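Side-chain contacts in ferric uptake regulation protein (Helicobacter pylori, PDB 2XIG), which probably acts as a global repressor of transcription, using ferrous iron as cofactor to bind the operators of the genes it controls: residues Val33-Leu36 with His42-Pro45; Glu46-Ser51 with Ser62-Ile67. The protein carries 2 engineered substitutions. One frame throughout, in Å; residues are numbered along the deposited sequence.

Interaction 1 of 2, residues Val33-Leu36 with His42-Pro45; sequences VSVL and HLSP. With ZN (zinc ion), chain L.
L43 reaches out of the loop and sets one methyl, CD1, against two neighbouring residues of helix 27-38. It meets V35 CG1 at 3.7 Å, and the two side chains stand at about a right angle, methyl against methyl. Against L36 the arrangement differs: these two leucines run past one another in opposite directions, so that L36 CD2 lies 4.1 Å from L43 CD1 and equally far from L43 CB. The leucine branch of L43 is extended, with CD1 anti to CA (chi2 179°), which carries that methyl the full length of the side chain to the helix. On V35 the touching branch is CG1, placed opposite the backbone N by chi1 of 166°.

The helix belongs to the winged-helix DNA-binding domain of the Fur family, and the loop is the short extended link to the next helix; L43 also pairs through its backbone with Y89 on strand 86-91 of the wing.

H42, one residue earlier, starts off away from helix 27-38, and its NE2 binds a zinc ion at 2.2 Å. E90, H97 and H99 complete this site, the H99 ring standing at about 75° to that of H42. Just beyond L43, S44 is the N-cap of helix 45-52: its OG caps E47 N, while E47 OE1 accepts a hydrogen bond from S44 N, the reciprocal pairing of a capping box.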
ATOM      1  N   VAL C  33      -7.403  -7.551 -30.442  1.00 19.21           N
ATOM      2  CA  VAL C  33      -6.172  -7.094 -31.077  1.00 15.56           C
ATOM      3  C   VAL C  33      -6.417  -5.757 -31.757  1.00 13.84           C
ATOM      4  O   VAL C  33      -5.612  -4.839 -31.624  1.00 15.30           O
ATOM      5  CB  VAL C  33      -5.634  -8.111 -32.100  1.00 22.58           C
ATOM      6  CG1 VAL C  33      -4.466  -7.507 -32.897  1.00 21.70           C
ATOM      7  CG2 VAL C  33      -5.198  -9.383 -31.395  1.00 22.92           C
ATOM      8  N   SER C  34      -7.534  -5.647 -32.468  1.00 18.15           N
ATOM      9  CA  SER C  34      -7.830  -4.438 -33.231  1.00 22.44           C
ATOM     10  C   SER C  34      -8.079  -3.236 -32.316  1.00 18.65           C
ATOM     11  O   SER C  34      -7.614  -2.136 -32.600  1.00 20.94           O
ATOM     12  CB  SER C  34      -9.018  -4.666 -34.169  1.00 21.79           C
ATOM     13  OG  SER C  34      -8.747  -5.719 -35.080  1.00 25.37           O
ATOM     14  N   VAL C  35      -8.808  -3.445 -31.222  1.00 18.49           N
ATOM     15  CA  VAL C  35      -8.988  -2.371 -30.246  1.00 20.54           C
ATOM     16  C   VAL C  35      -7.637  -1.833 -29.765  1.00 21.45           C
ATOM     17  O   VAL C  35      -7.417  -0.621 -29.738  1.00 19.91           O
ATOM     18  CB  VAL C  35      -9.864  -2.805 -29.043  1.00 17.04           C
ATOM     19  CG1 VAL C  35      -9.740  -1.803 -27.906  1.00 20.83           C
ATOM     20  CG2 VAL C  35     -11.320  -2.952 -29.476  1.00 23.31           C
ATOM     21  N   LEU C  36      -6.724  -2.732 -29.400  1.00 14.35           N
ATOM     22  CA  LEU C  36      -5.420  -2.320 -28.904  1.00 12.54           C
ATOM     23  C   LEU C  36      -4.579  -1.652 -29.981  1.00 19.65           C
ATOM     24  O   LEU C  36      -3.919  -0.645 -29.721  1.00 19.51           O
ATOM     25  CB  LEU C  36      -4.665  -3.505 -28.290  1.00 19.40           C
ATOM     26  CG  LEU C  36      -5.219  -3.974 -26.939  1.00 18.29           C
ATOM     27  CD1 LEU C  36      -4.606  -5.308 -26.516  1.00 20.79           C
ATOM     28  CD2 LEU C  36      -4.987  -2.917 -25.879  1.00 19.65           C
ATOM     29  N   HIS C  42      -2.757   2.957 -23.077  1.00 21.43           N
ATOM     30  CA  HIS C  42      -2.652   1.594 -22.560  1.00 19.37           C
ATOM     31  C   HIS C  42      -3.971   1.259 -21.889  1.00 21.83           C
ATOM     32  O   HIS C  42      -4.452   2.020 -21.066  1.00 22.12           O
ATOM     33  CB  HIS C  42      -1.512   1.457 -21.555  1.00 24.42           C
ATOM     34  CG  HIS C  42      -0.174   1.858 -22.091  1.00 20.15           C
ATOM     35  ND1 HIS C  42       0.122   3.155 -22.437  1.00 20.81           N
ATOM     36  CD2 HIS C  42       0.954   1.139 -22.313  1.00 13.64           C
ATOM     37  CE1 HIS C  42       1.369   3.220 -22.866  1.00 18.10           C
ATOM     38  NE2 HIS C  42       1.898   2.013 -22.788  1.00 16.84           N
ATOM     39  N   LEU C  43      -4.554   0.119 -22.231  1.00 18.05           N
ATOM     40  CA  LEU C  43      -5.929  -0.166 -21.824  1.00 18.08           C
ATOM     41  C   LEU C  43      -6.032  -1.255 -20.764  1.00 20.93           C
ATOM     42  O   LEU C  43      -5.299  -2.235 -20.800  1.00 21.65           O
ATOM     43  CB  LEU C  43      -6.763  -0.561 -23.047  1.00 18.68           C
ATOM     44  CG  LEU C  43      -6.965   0.527 -24.105  1.00 23.12           C
ATOM     45  CD1 LEU C  43      -7.782  -0.017 -25.275  1.00 17.47           C
ATOM     46  CD2 LEU C  43      -7.636   1.753 -23.498  1.00 23.09           C
ATOM     47  N   SER C  44      -6.955  -1.080 -19.820  1.00 19.83           N
ATOM     48  CA  SER C  44      -7.251  -2.129 -18.857  1.00 21.16           C
ATOM     49  C   SER C  44      -8.193  -3.147 -19.484  1.00 20.87           C
ATOM     50  O   SER C  44      -8.899  -2.841 -20.440  1.00 20.05           O
ATOM     51  CB  SER C  44      -7.904  -1.528 -17.604  1.00 19.99           C
ATOM     52  OG  SER C  44      -9.176  -1.007 -17.932  1.00 19.76           O
ATOM     53  N   PRO C  45      -8.215  -4.372 -18.945  1.00 19.36           N
ATOM     54  CA  PRO C  45      -9.187  -5.359 -19.415  1.00 20.66           C
ATOM     55  C   PRO C  45     -10.627  -4.832 -19.370  1.00 22.58           C
ATOM     56  O   PRO C  45     -11.400  -5.122 -20.282  1.00 21.81           O
ATOM     57  CB  PRO C  45      -9.001  -6.518 -18.436  1.00 24.70           C
ATOM     58  CG  PRO C  45      -7.582  -6.394 -17.990  1.00 24.24           C
ATOM     59  CD  PRO C  45      -7.333  -4.915 -17.896  1.00 24.89           C
TER
HETATM   60 ZN    ZN L1151       3.805   1.145 -23.405  1.00 21.04          ZN

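Interaction 2 of 2, residues Glu46-Ser51 with Ser62-Ile67; sequences EEITHS and SSVYRI
Helices 45-52 and 61-73 form the helix-turn-helix of the winged-helix domain, the second being probably the recognition helix, as in other winged-helix proteins, and this contact is where they pack. V64 carries it from the second helix, its CB directed toward the first, where I48 and T49 receive it; the CA atoms of T49 and V64 are 6.6 Å apart.

CG1 of the valine, turned opposite the backbone N (chi1 172°), approaches I48 CG2 at 4.0 Å, a purely apolar touch, and also borders T49 OG1. V64 CG2 makes the nearer approach to T49 OG1, at 3.6 Å, and the same oxygen is 3.7 Å from V64 CB, so the hydroxyl rests against the root of the valine as well as both methyls. That oxygen is not stranded among carbons: with chi1 at -59° it sits beside its own backbone N and hydrogen-bonds to P45 O, one turn back in the helix. Both valine pairings are made at oblique angles.

On the flank, S62 and Y65 pack on E12 and R13, respectively, of the second subunit. Around this small buried patch, I48 also touches L36 of helix 27-38 and L68 further along helix 61-73, while T49 packs on I61. V64 reaches Q28 of helix 27-38 and I52 as well.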
ATOM      1  N   GLU C  46     -10.979  -4.071 -18.334  1.00 21.64           N
ATOM      2  CA  GLU C  46     -12.313  -3.483 -18.247  1.00 22.05           C
ATOM      3  C   GLU C  46     -12.611  -2.577 -19.439  1.00 18.14           C
ATOM      4  O   GLU C  46     -13.673  -2.666 -20.038  1.00 19.23           O
ATOM      5  CB  GLU C  46     -12.477  -2.702 -16.932  1.00 30.53           C
ATOM      6  CG  GLU C  46     -12.539  -3.583 -15.687  1.00 38.49           C
ATOM      7  CD  GLU C  46     -12.328  -2.807 -14.386  1.00 47.57           C
ATOM      8  OE1 GLU C  46     -11.187  -2.368 -14.131  1.00 51.50           O
ATOM      9  OE2 GLU C  46     -13.297  -2.648 -13.610  1.00 45.67           O
ATOM     10  N   GLU C  47     -11.670  -1.702 -19.780  1.00 19.31           N
ATOM     11  CA  GLU C  47     -11.869  -0.779 -20.896  1.00 23.42           C
ATOM     12  C   GLU C  47     -11.976  -1.508 -22.230  1.00 21.39           C
ATOM     13  O   GLU C  47     -12.767  -1.142 -23.099  1.00 18.44           O
ATOM     14  CB  GLU C  47     -10.712   0.211 -20.973  1.00 25.94           C
ATOM     15  CG  GLU C  47     -10.589   1.124 -19.790  1.00 29.67           C
ATOM     16  CD  GLU C  47      -9.438   2.084 -19.960  1.00 38.40           C
ATOM     17  OE1 GLU C  47      -8.274   1.623 -20.002  1.00 28.46           O
ATOM     18  OE2 GLU C  47      -9.703   3.300 -20.051  1.00 47.47           O
ATOM     19  N   ILE C  48     -11.151  -2.532 -22.403  1.00 19.26           N
ATOM     20  CA  ILE C  48     -11.219  -3.346 -23.606  1.00 19.72           C
ATOM     21  C   ILE C  48     -12.587  -4.013 -23.710  1.00 17.81           C
ATOM     22  O   ILE C  48     -13.174  -4.090 -24.792  1.00 23.44           O
ATOM     23  CB  ILE C  48     -10.082  -4.394 -23.629  1.00 21.51           C
ATOM     24  CG1 ILE C  48      -8.732  -3.692 -23.773  1.00 16.59           C
ATOM     25  CG2 ILE C  48     -10.284  -5.405 -24.750  1.00 21.06           C
ATOM     26  CD1 ILE C  48      -7.539  -4.549 -23.349  1.00 21.50           C
ATOM     27  N   THR C  49     -13.104  -4.473 -22.573  1.00 17.25           N
ATOM     28  CA  THR C  49     -14.407  -5.124 -22.544  1.00 16.30           C
ATOM     29  C   THR C  49     -15.488  -4.118 -22.925  1.00 14.88           C
ATOM     30  O   THR C  49     -16.374  -4.430 -23.721  1.00 21.96           O
ATOM     31  CB  THR C  49     -14.703  -5.727 -21.154  1.00 22.39           C
ATOM     32  OG1 THR C  49     -13.682  -6.677 -20.824  1.00 22.32           O
ATOM     33  CG2 THR C  49     -16.067  -6.421 -21.125  1.00 22.51           C
ATOM     34  N   HIS C  50     -15.402  -2.914 -22.360  1.00 25.18           N
ATOM     35  CA  HIS C  50     -16.335  -1.838 -22.691  1.00 23.40           C
ATOM     36  C   HIS C  50     -16.425  -1.686 -24.211  1.00 18.76           C
ATOM     37  O   HIS C  50     -17.513  -1.643 -24.776  1.00 23.44           O
ATOM     38  CB  HIS C  50     -15.887  -0.498 -22.078  1.00 22.61           C
ATOM     39  CG  HIS C  50     -16.309  -0.287 -20.650  1.00 33.27           C
ATOM     40  ND1 HIS C  50     -17.630  -0.294 -20.250  1.00 36.92           N
ATOM     41  CD2 HIS C  50     -15.583  -0.019 -19.536  1.00 31.95           C
ATOM     42  CE1 HIS C  50     -17.698  -0.061 -18.949  1.00 38.06           C
ATOM     43  NE2 HIS C  50     -16.470   0.107 -18.491  1.00 34.97           N
ATOM     44  N   SER C  51     -15.270  -1.583 -24.868  1.00 19.76           N
ATOM     45  CA  SER C  51     -15.235  -1.384 -26.318  1.00 18.76           C
ATOM     46  C   SER C  51     -15.878  -2.544 -27.090  1.00 24.68           C
ATOM     47  O   SER C  51     -16.675  -2.338 -28.011  1.00 24.67           O
ATOM     48  CB  SER C  51     -13.794  -1.180 -26.789  1.00 26.33           C
ATOM     49  OG  SER C  51     -13.183  -0.122 -26.077  1.00 33.19           O
ATOM     50  N   SER C  62     -14.517 -12.353 -18.296  1.00 17.90           N
ATOM     51  CA  SER C  62     -13.701 -13.574 -18.210  1.00 21.14           C
ATOM     52  C   SER C  62     -13.185 -14.011 -19.578  1.00 19.67           C
ATOM     53  O   SER C  62     -12.067 -14.519 -19.696  1.00 18.41           O
ATOM     54  CB  SER C  62     -14.475 -14.725 -17.561  1.00 21.28           C
ATOM     55  OG  SER C  62     -15.644 -15.028 -18.293  1.00 21.48           O
ATOM     56  N   SER C  63     -13.990 -13.813 -20.616  1.00 16.44           N
ATOM     57  CA  SER C  63     -13.553 -14.210 -21.956  1.00 16.52           C
ATOM     58  C   SER C  63     -12.433 -13.292 -22.440  1.00 19.49           C
ATOM     59  O   SER C  63     -11.488 -13.741 -23.100  1.00 22.59           O
ATOM     60  CB  SER C  63     -14.725 -14.279 -22.948  1.00 26.98           C
ATOM     61  OG  SER C  63     -15.185 -12.992 -23.324  1.00 35.47           O
ATOM     62  N   VAL C  64     -12.518 -12.012 -22.079  1.00 19.00           N
ATOM     63  CA  VAL C  64     -11.480 -11.054 -22.451  1.00 17.51           C
ATOM     64  C   VAL C  64     -10.150 -11.348 -21.762  1.00 16.54           C
ATOM     65  O   VAL C  64      -9.095 -11.297 -22.400  1.00 21.33           O
ATOM     66  CB  VAL C  64     -11.930  -9.598 -22.229  1.00 16.48           C
ATOM     67  CG1 VAL C  64     -10.754  -8.647 -22.436  1.00 21.38           C
ATOM     68  CG2 VAL C  64     -13.075  -9.264 -23.188  1.00 17.93           C
ATOM     69  N   TYR C  65     -10.199 -11.687 -20.477  1.00 14.56           N
ATOM     70  CA  TYR C  65      -8.989 -12.077 -19.758  1.00 19.22           C
ATOM     71  C   TYR C  65      -8.316 -13.268 -20.418  1.00 17.74           C
ATOM     72  O   TYR C  65      -7.104 -13.255 -20.630  1.00 21.29           O
ATOM     73  CB  TYR C  65      -9.274 -12.398 -18.281  1.00 18.90           C
ATOM     74  CG  TYR C  65      -9.090 -11.207 -17.368  1.00 21.13           C
ATOM     75  CD1 TYR C  65      -7.902 -11.012 -16.679  1.00 25.27           C
ATOM     76  CD2 TYR C  65     -10.096 -10.259 -17.225  1.00 16.71           C
ATOM     77  CE1 TYR C  65      -7.728  -9.906 -15.851  1.00 21.73           C
ATOM     78  CE2 TYR C  65      -9.930  -9.160 -16.413  1.00 17.82           C
ATOM     79  CZ  TYR C  65      -8.752  -8.989 -15.727  1.00 23.75           C
ATOM     80  OH  TYR C  65      -8.604  -7.894 -14.913  1.00 27.60           O
ATOM     81  N   ARG C  66      -9.101 -14.298 -20.722  1.00 19.10           N
ATOM     82  CA  ARG C  66      -8.571 -15.487 -21.377  1.00 19.84           C
ATOM     83  C   ARG C  66      -7.863 -15.132 -22.693  1.00 23.16           C
ATOM     84  O   ARG C  66      -6.753 -15.590 -22.958  1.00 21.71           O
ATOM     85  CB  ARG C  66      -9.690 -16.494 -21.634  1.00 21.56           C
ATOM     86  CG  ARG C  66      -9.235 -17.757 -22.334  1.00 24.05           C
ATOM     87  CD  ARG C  66     -10.400 -18.734 -22.528  1.00 22.98           C
ATOM     88  NE  ARG C  66     -11.185 -18.822 -21.303  1.00 29.04           N
ATOM     89  CZ  ARG C  66     -12.461 -18.467 -21.194  1.00 28.17           C
ATOM     90  NH1 ARG C  66     -13.134 -18.033 -22.249  1.00 27.69           N
ATOM     91  NH2 ARG C  66     -13.069 -18.570 -20.024  1.00 33.20           N
ATOM     92  N   ILE C  67      -8.522 -14.314 -23.509  1.00 17.72           N
ATOM     93  CA  ILE C  67      -7.933 -13.806 -24.744  1.00 20.72           C
ATOM     94  C   ILE C  67      -6.636 -13.030 -24.495  1.00 24.27           C
ATOM     95  O   ILE C  67      -5.635 -13.239 -25.196  1.00 22.80           O
ATOM     96  CB  ILE C  67      -8.939 -12.916 -25.509  1.00 21.16           C
ATOM     97  CG1 ILE C  67     -10.037 -13.775 -26.143  1.00 20.38           C
ATOM     98  CG2 ILE C  67      -8.220 -12.062 -26.558  1.00 20.70           C
ATOM     99  CD1 ILE C  67     -11.167 -12.970 -26.738  1.00 22.01           C
TER

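How the interactions relate
From the N terminus the chain runs through helix 27-38, and interaction 1 closes the short turn after it by folding 42-45 back on the helix. Interaction 2 opens only then: helix 45-52 leads into a longer connection, which is closed when 62-67 comes back against 46-51. The two loops are therefore in series, neither enclosing nor crossing the other. I48 is shared between them, its CG1 3.8 Å from L43 CB, and P45 CB meets Y65 CE2 at 3.5 Å. Together they tie three consecutive helices of the DNA-binding domain into one core, beside the zinc ligand H42.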